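PDB 6NOB: beta-fructofuranosidase from Bifidobacterium adolescentis, which probably hydrolyses the beta-fructofuranosidic bonds of sucrose and related fructosides, releasing fructose, with retention of anomeric configuration. Local coordinates for residues 136-141 / 212-217; 369-374 / 390-395; 460-465 / 541-546; 487-492 / 593-598; 527-532 / 552-557. All blocks are in the same frame, centred on the assembly; numbering follows the deposited sequence.

In the fold
The chain passes through a small N-terminal beta region, then the five-bladed propeller of family 32 enzymes, then a C-terminal beta-sandwich. Interaction 1 comes first, closing a loop of 70 residues and joining two propeller sheets. Interaction 2 follows in series, a short closure of 15 residues at a later blade. The remaining three are interlaced. Interaction 3 opens at 460-465 and ends in the sandwich, crossing interaction 4, whose segments lie on strands 484-489 and 591-596; both tie propeller to sandwich. Interaction 5 stays within the sandwich, nested in the loop of interaction 4 and crossing interaction 3. Its nearest atoms are about 4 Å from interaction 4.

Interaction 1 (136-141 / 212-217); sequences CQFQGR and NEANAI
F138 reaches across to I217, A214 and A216. F138 CB lies 3.8 Å from I217 CD1. F138 CG is anti to the backbone N (chi1 179°) and comes within 3.4 Å of I217 CG1, a methylene that sits over the ring face, offset toward the rim, as a CH-pi contact 3.6 Å from the centroid. The far end of the ring meets the A214 methyl and the backbone of A216. F138 CE1 touches A214 CB at 3.6 Å and A216 N at 3.5 Å, both at the ring edge, while CZ approaches A216 CA. Over the centre of the opposite face lies CG of Q139, so the ring is sandwiched between I217 and its own neighbour. Strand 127-138, which carries the WMNDPNG signature of family 32, turns back here through a type I' turn from F138 to R141, and the contact sets this hairpin against the next propeller sheet, at the classic bulge that N215 and A216 make opposite V202. Q139 runs extended beyond CG, and its NE2 donates to A214 O at 3.0 Å, nearly straight (164°) and with the acceptor in the amide plane. The same nitrogen gives a second bond to a water that donates to N215 O. At the turn, G140 N makes a weak bond to N212 OD1 (2.8 Å).

Interaction 2 (369-374 / 390-395); sequences QIARTY and GALMHY
The ring of Y374 meets the opposite segment with its edge: A391 O lies near the ring plane, 3.3 Å from Y374 CD1, while G390 C and L392 CD2 approach obliquely, the latter 3.7 Å from Y374 CE1; the Y374 hydroxyl hydrogen-bonds to that of Y408. I370 CD1 likewise meets the Y395 ring at its edge, and the Y395 hydroxyl bonds to T316 and G318. R372 CG is anti to the backbone N (chi1 175°), starting an extended chain that runs alongside H394, with guanidinium and imidazole planes 77° apart; a water in the plane of both groups bridges R372 NH1 and H394 ND1, and R372 CD lies 3.7 Å from H394 ND1. Salt bridges to E231 and D266 hold the guanidinium. Segment 369-374 comes from the preceding blade and joins the sheet of strand 385-396 at Y374, which directly precedes the ECPD signature of family 32 and forms an antiparallel non-hydrogen-bonded pair with L392. Two backbone bonds continue the pairing, R372 N to M393 O and M393 N to T373 O, each 3.0 Å. A CB on G390 would clash with Y374 CD1 (2.9 Å). An alanine in place of Y374 would probably open a gap beside L392 CD2 and G390 and leave the hydroxyl of Y408 without its mate. A371 CB touches M393 O (3.4 Å) and Y395 CB (3.8 Å), while T373 CG2 lies alongside M393 SD.

Interaction 3 (460-465 / 541-546); sequences MRVEQP and NPQDGR
P542, which packs against M460 and V462, is held in a tight turn by N541 OD1. That oxygen accepts from Q543 N at 2.9 Å, in the carbonyl plane, and weakly from D544 N at 3.3 Å; the first bond makes an Asx turn that wraps the backbone round the proline. A second Asx turn follows, with D544 OD1 accepting from R546 N at 3.0 Å on the anti side of the carboxylate, and a salt bridge from D544 OD2 to R546 NE. Across the contact there are no hydrogen bonds; the contacts are van der Waals, mostly between apolar groups. V462 CG2, set beside the backbone N and anti to the carbonyl carbon, meets P542 CB at 3.6 Å and lies 3.9 Å from Q543 NE2, the two side chains sliding past each other in opposite directions. M460 crosses the proline at about a right angle. Its chain bends at chi2 (-72°), and M460 SD lies 4.0 Å from P542 CD, while M460 O lies 3.8 Å from P542 CG. The proline ring thus meets V462 with CB and M460 with CG and CD. Segment 460-465 lies in the loop between propeller strands 448-454 and 468-481, fixed at its start by D456. Segment 541-546 is the turn joining strands 532-540 and 547-555 of the C-terminal sandwich; M460 also touches T566 and F607 in neighbouring loops.

Interaction 4 (487-492 / 593-598); sequences SKPVSE and EVFLNG
P489 and F595 reach toward each other tip to tip, the proline arriving over the face of the phenyl ring. P489 CD stands over the ring centre, 3.6 Å from the F595 centroid and 9° off the normal, in a CH-pi contact, while P489 CG lies 3.5 Å from F595 CE1. F595 CB points toward segment 487-492, and CG is anti to the carbonyl carbon (chi1 -58°). S487 O approaches F595 CD2 obliquely at 3.5 Å. K488 runs past on a separate course: its CD lies 3.7 Å from G598 O, and NZ goes on to bond with Y494 OH. Strands 487-489 of the propeller and 593-596 of the sandwich make an angle of 124° at 8.1 Å closest approach; between the segments side chains carry the contact, and just beyond them the S487 backbone bonds with that of G599. F586 touches both P489 and F595. An alanine in place of F595 would probably open a gap under P489, leaving its CD and CG without the ring they rest on. No hydrogen bond links the two segments; cohesion rests on dispersion and on the C-H groups of P489 CD, which, bonded to the proline nitrogen, are probably polarised in favour of the pi face.

Interaction 5 (527-532 / 552-557); sequences ADDADA and LQRTDG
R554 starts with CG anti to the backbone N (chi1 -179°) and then bends at chi3 (63°), which turns NE toward the loop 527-532. There the guanidinium grips A530 O side-on, with NE at 2.7 Å and NH2 at 2.8 Å; the NH2 bond uses a lone pair in the carbonyl plane, whereas NE comes from above that plane. NH2 also makes a weak bond to D528 O. One face of the guanidinium is covered by D529 C, offset toward the rim. The carboxylate of D529 forms a salt bridge through OD1 to R554 NH1 at 3.5 Å, but from well out of the guanidinium plane, so only charge is at work. A water joins the same two atoms, and D529 OD1 and R554 NH1 have further partners in R581 and V580 O respectively. The setting is one sheet of the C-terminal beta-sandwich, at the end of the sheet where strand 532-540 begins beside strand 547-555. A532 and R554 form an antiparallel hydrogen-bonded pair, R554 N to A532 O at 2.8 Å and A532 N to R554 O at 3.2 Å. Before it, D528 OD1 accepts from A530 N in an Asx turn, which holds the backbone just ahead of A530 O, while D528 OD2 accepts from K623 N. D531 OD1 takes D556 N on its syn side at 2.9 Å, bracing the turn after the strand, although the carboxylates of D531 and D556 (OD2 to OD1 4.1 Å) would probably repel each other somewhat. A water donates to D529 O and accepts from G557 N.

Interaction 1 (136-141 / 212-217)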
# COMPACT_ATOMS: atom_id res chain seq x y z
N CYS A 136 -3.52 5.31 -11.05
CA CYS A 136 -3.64 6.12 -12.26
C CYS A 136 -4.79 7.10 -12.10
O CYS A 136 -5.64 6.95 -11.21
CB CYS A 136 -3.85 5.24 -13.50
SG CYS A 136 -5.37 4.28 -13.53
N GLN A 137 -4.78 8.13 -12.94
CA GLN A 137 -5.95 8.96 -13.17
C GLN A 137 -6.56 8.51 -14.49
O GLN A 137 -5.86 8.47 -15.51
CB GLN A 137 -5.59 10.45 -13.22
CG GLN A 137 -6.80 11.36 -13.22
CD GLN A 137 -6.47 12.80 -12.89
OE1 GLN A 137 -5.35 13.26 -13.12
NE2 GLN A 137 -7.44 13.53 -12.35
N PHE A 138 -7.84 8.16 -14.47
CA PHE A 138 -8.50 7.60 -15.64
C PHE A 138 -9.87 8.24 -15.79
O PHE A 138 -10.73 8.09 -14.92
CB PHE A 138 -8.63 6.07 -15.52
CG PHE A 138 -9.33 5.44 -16.67
CD1 PHE A 138 -8.77 5.46 -17.94
CD2 PHE A 138 -10.55 4.81 -16.49
CE1 PHE A 138 -9.42 4.87 -19.01
CE2 PHE A 138 -11.21 4.21 -17.56
CZ PHE A 138 -10.64 4.24 -18.82
N GLN A 139 -10.06 8.95 -16.91
CA GLN A 139 -11.35 9.56 -17.25
C GLN A 139 -11.89 10.38 -16.09
O GLN A 139 -13.05 10.24 -15.68
CB GLN A 139 -12.35 8.50 -17.70
CG GLN A 139 -12.09 7.97 -19.11
CD GLN A 139 -12.92 6.74 -19.46
OE1 GLN A 139 -13.75 6.30 -18.68
NE2 GLN A 139 -12.69 6.20 -20.65
N GLY A 140 -11.03 11.24 -15.53
CA GLY A 140 -11.42 12.16 -14.50
C GLY A 140 -11.37 11.63 -13.08
O GLY A 140 -11.59 12.41 -12.14
N ARG A 141 -11.10 10.35 -12.88
CA ARG A 141 -11.11 9.75 -11.55
C ARG A 141 -9.75 9.16 -11.22
O ARG A 141 -9.02 8.69 -12.10
CB ARG A 141 -12.18 8.66 -11.44
CG ARG A 141 -13.60 9.13 -11.73
CD ARG A 141 -14.55 7.95 -11.76
NE ARG A 141 -15.67 8.17 -12.67
CZ ARG A 141 -16.89 8.52 -12.27
NH1 ARG A 141 -17.86 8.69 -13.17
NH2 ARG A 141 -17.15 8.70 -10.98
N ASN A 212 -7.30 11.42 -18.84
CA ASN A 212 -8.61 11.97 -19.17
C ASN A 212 -9.01 11.66 -20.61
O ASN A 212 -10.21 11.62 -20.91
CB ASN A 212 -8.63 13.48 -18.92
CG ASN A 212 -9.04 13.82 -17.50
OD1 ASN A 212 -9.07 12.96 -16.62
ND2 ASN A 212 -9.35 15.09 -17.26
N GLU A 213 -8.04 11.42 -21.49
CA GLU A 213 -8.30 11.09 -22.88
C GLU A 213 -8.29 9.59 -23.14
O GLU A 213 -8.49 9.17 -24.29
CB GLU A 213 -7.27 11.75 -23.79
CG GLU A 213 -6.87 13.16 -23.37
CD GLU A 213 -5.76 13.72 -24.23
OE1 GLU A 213 -4.98 14.55 -23.72
OE2 GLU A 213 -5.67 13.33 -25.42
N ALA A 214 -8.05 8.77 -22.12
CA ALA A 214 -7.84 7.35 -22.32
C ALA A 214 -9.15 6.62 -22.57
O ALA A 214 -10.24 7.08 -22.20
CB ALA A 214 -7.12 6.74 -21.12
N ASN A 215 -9.04 5.45 -23.20
CA ASN A 215 -10.17 4.57 -23.43
C ASN A 215 -10.18 3.35 -22.52
O ASN A 215 -11.22 2.70 -22.40
CB ASN A 215 -10.20 4.10 -24.89
CG ASN A 215 -10.58 5.21 -25.84
OD1 ASN A 215 -9.75 5.69 -26.63
ND2 ASN A 215 -11.83 5.64 -25.78
N ALA A 216 -9.05 3.02 -21.90
CA ALA A 216 -8.95 1.87 -21.02
C ALA A 216 -7.72 2.02 -20.13
O ALA A 216 -6.81 2.79 -20.44
CB ALA A 216 -8.88 0.56 -21.81
N ILE A 217 -7.73 1.29 -19.03
CA ILE A 217 -6.55 1.14 -18.17
C ILE A 217 -5.90 -0.19 -18.51
O ILE A 217 -6.55 -1.24 -18.44
CB ILE A 217 -6.92 1.18 -16.68
CG1 ILE A 217 -7.74 2.42 -16.33
CG2 ILE A 217 -5.67 1.11 -15.82
CD1 ILE A 217 -8.33 2.36 -14.93
O HOH W 1 -13.95 3.88 -22.01

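Interaction 2 (369-374 / 390-395)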
# COMPACT_ATOMS: atom_id res chain seq x y z
N GLN A 369 23.43 -5.20 0.02
CA GLN A 369 23.44 -6.47 -0.69
C GLN A 369 23.05 -7.65 0.20
O GLN A 369 22.73 -8.72 -0.34
CB GLN A 369 24.81 -6.72 -1.31
CG GLN A 369 25.88 -7.15 -0.34
CD GLN A 369 27.06 -7.76 -1.04
OE1 GLN A 369 28.13 -7.15 -1.14
NE2 GLN A 369 26.89 -8.98 -1.55
N ILE A 370 23.07 -7.50 1.52
CA ILE A 370 22.61 -8.58 2.38
C ILE A 370 21.10 -8.70 2.39
O ILE A 370 20.57 -9.73 2.83
CB ILE A 370 23.15 -8.43 3.81
CG1 ILE A 370 22.68 -7.11 4.43
CG2 ILE A 370 24.66 -8.52 3.83
CD1 ILE A 370 23.09 -6.95 5.88
N ALA A 371 20.37 -7.68 1.93
CA ALA A 371 18.93 -7.81 1.79
C ALA A 371 18.61 -8.89 0.77
O ALA A 371 19.34 -9.10 -0.21
CB ALA A 371 18.30 -6.48 1.38
N ARG A 372 17.50 -9.60 1.00
CA ARG A 372 17.16 -10.74 0.15
C ARG A 372 16.89 -10.31 -1.29
O ARG A 372 17.48 -10.85 -2.23
CB ARG A 372 15.95 -11.49 0.71
CG ARG A 372 15.49 -12.61 -0.21
CD ARG A 372 14.09 -13.09 0.11
NE ARG A 372 13.67 -14.15 -0.80
CZ ARG A 372 13.82 -15.45 -0.55
NH1 ARG A 372 14.38 -15.84 0.58
NH2 ARG A 372 13.41 -16.35 -1.44
N THR A 373 16.00 -9.34 -1.47
CA THR A 373 15.54 -8.96 -2.79
C THR A 373 14.74 -7.67 -2.66
O THR A 373 14.44 -7.21 -1.56
CB THR A 373 14.70 -10.07 -3.43
OG1 THR A 373 14.47 -9.78 -4.81
CG2 THR A 373 13.36 -10.20 -2.72
N TYR A 374 14.41 -7.09 -3.81
CA TYR A 374 13.57 -5.90 -3.86
C TYR A 374 12.10 -6.29 -3.80
O TYR A 374 11.71 -7.42 -4.12
CB TYR A 374 13.82 -5.10 -5.13
CG TYR A 374 14.88 -4.03 -5.03
CD1 TYR A 374 14.80 -3.03 -4.06
CD2 TYR A 374 15.95 -4.00 -5.91
CE1 TYR A 374 15.76 -2.04 -3.97
CE2 TYR A 374 16.92 -3.02 -5.83
CZ TYR A 374 16.82 -2.04 -4.86
OH TYR A 374 17.79 -1.06 -4.78
N GLY A 390 12.44 1.56 -4.03
CA GLY A 390 12.25 0.14 -3.81
C GLY A 390 12.46 -0.23 -2.36
O GLY A 390 13.12 0.49 -1.60
N ALA A 391 11.89 -1.37 -1.98
CA ALA A 391 11.93 -1.86 -0.61
C ALA A 391 12.91 -3.02 -0.49
O ALA A 391 13.06 -3.83 -1.41
CB ALA A 391 10.54 -2.29 -0.14
N LEU A 392 13.57 -3.11 0.66
CA LEU A 392 14.64 -4.07 0.90
C LEU A 392 14.14 -5.19 1.81
O LEU A 392 13.95 -4.97 3.01
CB LEU A 392 15.86 -3.37 1.49
CG LEU A 392 16.46 -2.31 0.57
CD1 LEU A 392 17.44 -1.42 1.33
CD2 LEU A 392 17.14 -2.96 -0.62
N MET A 393 13.95 -6.37 1.25
CA MET A 393 13.40 -7.49 2.00
C MET A 393 14.40 -8.03 3.01
O MET A 393 15.60 -8.11 2.74
CB MET A 393 12.97 -8.61 1.06
CG MET A 393 11.58 -8.48 0.50
SD MET A 393 10.84 -10.11 0.23
CE MET A 393 10.38 -10.56 1.90
N HIS A 394 13.89 -8.42 4.18
CA HIS A 394 14.66 -9.15 5.18
C HIS A 394 15.90 -8.37 5.61
O HIS A 394 16.98 -8.94 5.80
CB HIS A 394 15.04 -10.54 4.67
CG HIS A 394 13.87 -11.43 4.42
ND1 HIS A 394 13.97 -12.63 3.74
CD2 HIS A 394 12.56 -11.30 4.75
CE1 HIS A 394 12.78 -13.19 3.67
NE2 HIS A 394 11.91 -12.41 4.27
N TYR A 395 15.75 -7.06 5.77
CA TYR A 395 16.85 -6.21 6.19
C TYR A 395 16.34 -5.20 7.20
O TYR A 395 15.34 -4.51 6.95
CB TYR A 395 17.49 -5.48 5.00
CG TYR A 395 18.50 -4.44 5.40
CD1 TYR A 395 19.79 -4.81 5.80
CD2 TYR A 395 18.18 -3.09 5.39
CE1 TYR A 395 20.72 -3.85 6.17
CE2 TYR A 395 19.11 -2.12 5.77
CZ TYR A 395 20.38 -2.51 6.15
OH TYR A 395 21.30 -1.56 6.53
O HOH W 2 15.84 -14.51 2.51

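Interaction 3 (460-465 / 541-546)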
# COMPACT_ATOMS: atom_id res chain seq x y z
N MET A 460 0.34 -3.20 16.36
CA MET A 460 -0.78 -2.46 16.91
C MET A 460 -2.13 -3.06 16.55
O MET A 460 -3.15 -2.60 17.06
CB MET A 460 -0.73 -1.00 16.45
CG MET A 460 0.32 -0.17 17.18
SD MET A 460 -0.17 0.17 18.88
CE MET A 460 1.35 0.86 19.53
N ARG A 461 -2.16 -4.08 15.69
CA ARG A 461 -3.41 -4.68 15.23
C ARG A 461 -3.64 -6.01 15.93
O ARG A 461 -2.72 -6.81 16.10
CB ARG A 461 -3.39 -4.87 13.72
CG ARG A 461 -3.29 -3.57 12.94
CD ARG A 461 -3.16 -3.81 11.45
NE ARG A 461 -3.22 -2.57 10.68
CZ ARG A 461 -2.57 -2.37 9.54
NH1 ARG A 461 -1.81 -3.32 9.02
NH2 ARG A 461 -2.68 -1.20 8.91
N VAL A 462 -4.89 -6.24 16.33
CA VAL A 462 -5.30 -7.49 16.97
C VAL A 462 -6.51 -8.03 16.23
O VAL A 462 -7.48 -7.30 16.01
CB VAL A 462 -5.62 -7.29 18.47
CG1 VAL A 462 -6.19 -8.57 19.06
CG2 VAL A 462 -4.37 -6.86 19.22
N GLU A 463 -6.45 -9.30 15.84
CA GLU A 463 -7.53 -9.91 15.08
C GLU A 463 -8.82 -9.91 15.88
O GLU A 463 -8.88 -10.43 17.00
CB GLU A 463 -7.15 -11.34 14.68
CG GLU A 463 -8.26 -12.09 13.96
CD GLU A 463 -7.79 -13.38 13.33
OE1 GLU A 463 -6.69 -13.86 13.68
OE2 GLU A 463 -8.53 -13.93 12.48
N GLN A 464 -9.87 -9.34 15.29
CA GLN A 464 -11.17 -9.27 15.93
C GLN A 464 -12.21 -9.05 14.84
O GLN A 464 -11.87 -8.62 13.73
CB GLN A 464 -11.23 -8.15 16.98
CG GLN A 464 -10.63 -6.83 16.52
CD GLN A 464 -10.31 -5.91 17.68
OE1 GLN A 464 -9.31 -5.19 17.67
NE2 GLN A 464 -11.16 -5.94 18.70
N PRO A 465 -13.48 -9.36 15.11
CA PRO A 465 -14.51 -9.19 14.08
C PRO A 465 -14.73 -7.73 13.73
O PRO A 465 -14.32 -6.81 14.44
CB PRO A 465 -15.76 -9.80 14.73
CG PRO A 465 -15.25 -10.70 15.80
CD PRO A 465 -14.00 -10.04 16.30
N ASN A 541 -0.64 -0.82 24.95
CA ASN A 541 -0.09 -1.91 24.16
C ASN A 541 -1.13 -3.01 24.02
O ASN A 541 -1.50 -3.65 25.01
CB ASN A 541 1.19 -2.45 24.81
CG ASN A 541 1.91 -3.47 23.95
OD1 ASN A 541 1.35 -4.52 23.61
ND2 ASN A 541 3.15 -3.17 23.60
N PRO A 542 -1.61 -3.28 22.80
CA PRO A 542 -2.72 -4.23 22.63
C PRO A 542 -2.36 -5.67 22.95
O PRO A 542 -3.26 -6.52 22.95
CB PRO A 542 -3.09 -4.08 21.15
CG PRO A 542 -1.82 -3.63 20.50
CD PRO A 542 -1.14 -2.74 21.51
N GLN A 543 -1.09 -5.98 23.23
CA GLN A 543 -0.68 -7.35 23.52
C GLN A 543 -0.49 -7.62 25.00
O GLN A 543 -0.88 -8.69 25.48
CB GLN A 543 0.62 -7.67 22.77
CG GLN A 543 0.48 -7.69 21.26
CD GLN A 543 -0.37 -8.85 20.76
OE1 GLN A 543 -0.49 -9.88 21.43
NE2 GLN A 543 -0.96 -8.69 19.58
N ASP A 544 0.08 -6.68 25.75
CA ASP A 544 0.29 -6.86 27.18
C ASP A 544 -0.38 -5.80 28.04
O ASP A 544 -0.21 -5.82 29.26
CB ASP A 544 1.79 -6.91 27.50
CG ASP A 544 2.57 -5.76 26.88
OD1 ASP A 544 2.08 -4.61 26.92
OD2 ASP A 544 3.68 -6.01 26.35
N GLY A 545 -1.12 -4.86 27.44
CA GLY A 545 -1.82 -3.86 28.21
C GLY A 545 -0.96 -2.76 28.79
O GLY A 545 -1.47 -1.94 29.56
N ARG A 546 0.32 -2.71 28.44
CA ARG A 546 1.21 -1.68 28.95
C ARG A 546 0.79 -0.31 28.42
O ARG A 546 0.29 -0.19 27.30
CB ARG A 546 2.65 -1.96 28.55
CG ARG A 546 3.43 -2.83 29.52
CD ARG A 546 4.90 -2.83 29.13
NE ARG A 546 5.14 -3.51 27.86
CZ ARG A 546 6.02 -3.11 26.95
NH1 ARG A 546 6.76 -2.03 27.18
NH2 ARG A 546 6.18 -3.79 25.82

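Interaction 4 (487-492 / 593-598)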
# COMPACT_ATOMS: atom_id res chain seq x y z
N SER A 487 8.77 14.80 0.06
CA SER A 487 7.42 14.25 0.05
C SER A 487 6.56 15.03 1.02
O SER A 487 7.01 15.40 2.11
CB SER A 487 7.42 12.76 0.41
OG SER A 487 7.65 12.57 1.80
N LYS A 488 5.30 15.25 0.64
CA LYS A 488 4.39 16.13 1.35
C LYS A 488 3.00 15.74 0.94
O LYS A 488 2.79 15.36 -0.23
CB LYS A 488 4.69 17.59 1.01
CG LYS A 488 4.12 18.64 1.94
CD LYS A 488 4.41 20.04 1.39
CE LYS A 488 4.32 21.12 2.46
NZ LYS A 488 2.91 21.52 2.75
N PRO A 489 2.00 15.79 1.83
CA PRO A 489 0.63 15.45 1.43
C PRO A 489 0.15 16.34 0.29
O PRO A 489 0.48 17.53 0.22
CB PRO A 489 -0.18 15.67 2.70
CG PRO A 489 0.80 15.52 3.80
CD PRO A 489 2.09 16.06 3.28
N VAL A 490 -0.61 15.74 -0.63
CA VAL A 490 -1.13 16.50 -1.75
C VAL A 490 -2.08 17.58 -1.24
O VAL A 490 -2.62 17.50 -0.14
CB VAL A 490 -1.83 15.59 -2.77
CG1 VAL A 490 -0.85 14.55 -3.31
CG2 VAL A 490 -3.03 14.91 -2.14
N SER A 491 -2.26 18.62 -2.07
CA SER A 491 -3.08 19.75 -1.66
C SER A 491 -4.48 19.33 -1.25
O SER A 491 -5.07 19.93 -0.34
CB SER A 491 -3.13 20.79 -2.78
OG SER A 491 -3.95 20.36 -3.86
N GLU A 492 -5.02 18.29 -1.88
CA GLU A 492 -6.38 17.85 -1.55
C GLU A 492 -6.48 17.34 -0.11
O GLU A 492 -7.53 17.50 0.52
CB GLU A 492 -6.83 16.77 -2.52
CG GLU A 492 -6.98 17.24 -3.96
CD GLU A 492 -5.71 17.06 -4.76
OE1 GLU A 492 -4.62 16.93 -4.16
OE2 GLU A 492 -5.80 17.04 -6.01
N GLU A 593 1.53 10.45 10.89
CA GLU A 593 2.38 10.78 9.75
C GLU A 593 2.95 12.17 9.99
O GLU A 593 2.19 13.12 10.17
CB GLU A 593 1.60 10.72 8.43
CG GLU A 593 0.93 9.38 8.16
CD GLU A 593 0.41 9.25 6.74
OE1 GLU A 593 1.23 9.23 5.81
OE2 GLU A 593 -0.83 9.16 6.57
N VAL A 594 4.27 12.27 9.99
CA VAL A 594 4.97 13.49 10.38
C VAL A 594 5.82 13.96 9.21
O VAL A 594 6.52 13.16 8.58
CB VAL A 594 5.84 13.27 11.63
CG1 VAL A 594 6.61 14.53 11.98
CG2 VAL A 594 4.98 12.81 12.80
N PHE A 595 5.77 15.26 8.92
CA PHE A 595 6.55 15.87 7.85
C PHE A 595 7.36 17.02 8.43
O PHE A 595 6.81 17.91 9.09
CB PHE A 595 5.64 16.34 6.72
CG PHE A 595 4.82 15.24 6.12
CD1 PHE A 595 3.58 14.91 6.65
CD2 PHE A 595 5.30 14.49 5.06
CE1 PHE A 595 2.83 13.88 6.12
CE2 PHE A 595 4.56 13.45 4.53
CZ PHE A 595 3.32 13.15 5.06
N LEU A 596 8.67 17.00 8.19
CA LEU A 596 9.59 17.97 8.76
C LEU A 596 10.15 18.87 7.67
O LEU A 596 10.43 18.41 6.56
CB LEU A 596 10.73 17.28 9.50
CG LEU A 596 10.32 16.25 10.55
CD1 LEU A 596 11.54 15.73 11.30
CD2 LEU A 596 9.33 16.86 11.52
N ASN A 597 10.30 20.16 7.99
CA ASN A 597 10.88 21.14 7.08
C ASN A 597 10.17 21.14 5.73
O ASN A 597 10.80 21.23 4.67
CB ASN A 597 12.38 20.91 6.92
CG ASN A 597 13.18 21.41 8.11
OD1 ASN A 597 12.62 21.88 9.09
ND2 ASN A 597 14.50 21.31 8.02
N GLY A 598 8.85 21.03 5.76
CA GLY A 598 8.07 21.04 4.54
C GLY A 598 8.23 19.82 3.67
O GLY A 598 7.98 19.89 2.46

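Interaction 5 (527-532 / 552-557)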
# COMPACT_ATOMS: atom_id res chain seq x y z
N ALA A 527 11.97 27.90 16.57
CA ALA A 527 12.87 29.02 16.30
C ALA A 527 14.34 28.66 16.38
O ALA A 527 15.19 29.50 16.04
CB ALA A 527 12.58 30.18 17.26
N ASP A 528 14.68 27.46 16.83
CA ASP A 528 16.07 27.12 17.11
C ASP A 528 16.23 25.60 17.03
O ASP A 528 15.31 24.88 16.63
CB ASP A 528 16.49 27.66 18.48
CG ASP A 528 15.45 27.39 19.55
OD1 ASP A 528 15.14 26.21 19.80
OD2 ASP A 528 14.94 28.37 20.13
N ASP A 529 17.40 25.12 17.42
CA ASP A 529 17.73 23.70 17.40
C ASP A 529 17.78 23.09 18.80
O ASP A 529 18.44 22.07 19.00
CB ASP A 529 19.05 23.47 16.67
CG ASP A 529 19.12 22.12 15.99
OD1 ASP A 529 18.32 21.89 15.06
OD2 ASP A 529 19.97 21.30 16.39
N ALA A 530 17.11 23.71 19.76
CA ALA A 530 17.19 23.28 21.15
C ALA A 530 16.40 22.00 21.37
O ALA A 530 15.57 21.59 20.54
CB ALA A 530 16.68 24.38 22.08
N ASP A 531 16.66 21.35 22.51
CA ASP A 531 15.94 20.15 22.88
C ASP A 531 14.45 20.44 23.00
O ASP A 531 14.04 21.48 23.52
CB ASP A 531 16.47 19.60 24.20
CG ASP A 531 17.78 18.86 24.05
OD1 ASP A 531 18.33 18.84 22.92
OD2 ASP A 531 18.28 18.30 25.05
N ALA A 532 13.63 19.51 22.51
CA ALA A 532 12.19 19.70 22.50
C ALA A 532 11.50 18.35 22.52
O ALA A 532 12.08 17.32 22.15
CB ALA A 532 11.73 20.52 21.29
N LEU A 552 7.39 12.90 19.41
CA LEU A 552 8.48 13.43 18.60
C LEU A 552 9.40 14.18 19.55
O LEU A 552 8.97 15.10 20.25
CB LEU A 552 7.98 14.36 17.49
CG LEU A 552 9.09 14.75 16.51
CD1 LEU A 552 9.41 13.59 15.56
CD2 LEU A 552 8.73 16.00 15.74
N GLN A 553 10.67 13.78 19.59
CA GLN A 553 11.60 14.32 20.58
C GLN A 553 12.92 14.65 19.91
O GLN A 553 13.44 13.85 19.13
CB GLN A 553 11.81 13.32 21.72
CG GLN A 553 12.84 13.76 22.74
CD GLN A 553 12.77 12.93 24.01
OE1 GLN A 553 12.95 13.45 25.11
NE2 GLN A 553 12.52 11.64 23.85
N ARG A 554 13.46 15.82 20.21
CA ARG A 554 14.77 16.24 19.74
C ARG A 554 15.72 16.33 20.92
O ARG A 554 15.39 16.94 21.94
CB ARG A 554 14.71 17.58 19.00
CG ARG A 554 16.06 18.03 18.47
CD ARG A 554 15.92 19.17 17.49
NE ARG A 554 15.35 20.36 18.12
CZ ARG A 554 14.94 21.43 17.45
NH1 ARG A 554 15.04 21.47 16.13
NH2 ARG A 554 14.43 22.46 18.11
N THR A 555 16.90 15.73 20.77
CA THR A 555 17.90 15.72 21.83
C THR A 555 19.27 15.86 21.20
O THR A 555 19.68 15.00 20.40
CB THR A 555 17.81 14.43 22.66
OG1 THR A 555 16.50 14.32 23.22
CG2 THR A 555 18.84 14.45 23.77
N ASP A 556 19.98 16.93 21.54
CA ASP A 556 21.31 17.21 21.02
C ASP A 556 21.33 17.18 19.49
O ASP A 556 22.18 16.55 18.86
CB ASP A 556 22.34 16.24 21.60
CG ASP A 556 22.32 16.21 23.12
OD1 ASP A 556 22.00 17.25 23.74
OD2 ASP A 556 22.61 15.14 23.70
N GLY A 557 20.36 17.88 18.90
CA GLY A 557 20.30 18.03 17.46
C GLY A 557 19.67 16.89 16.70
O GLY A 557 19.44 17.03 15.49
O HOH W 3 20.36 19.60 14.28
O HOH W 4 18.49 19.68 20.60
O HOH W 5 16.81 19.86 14.45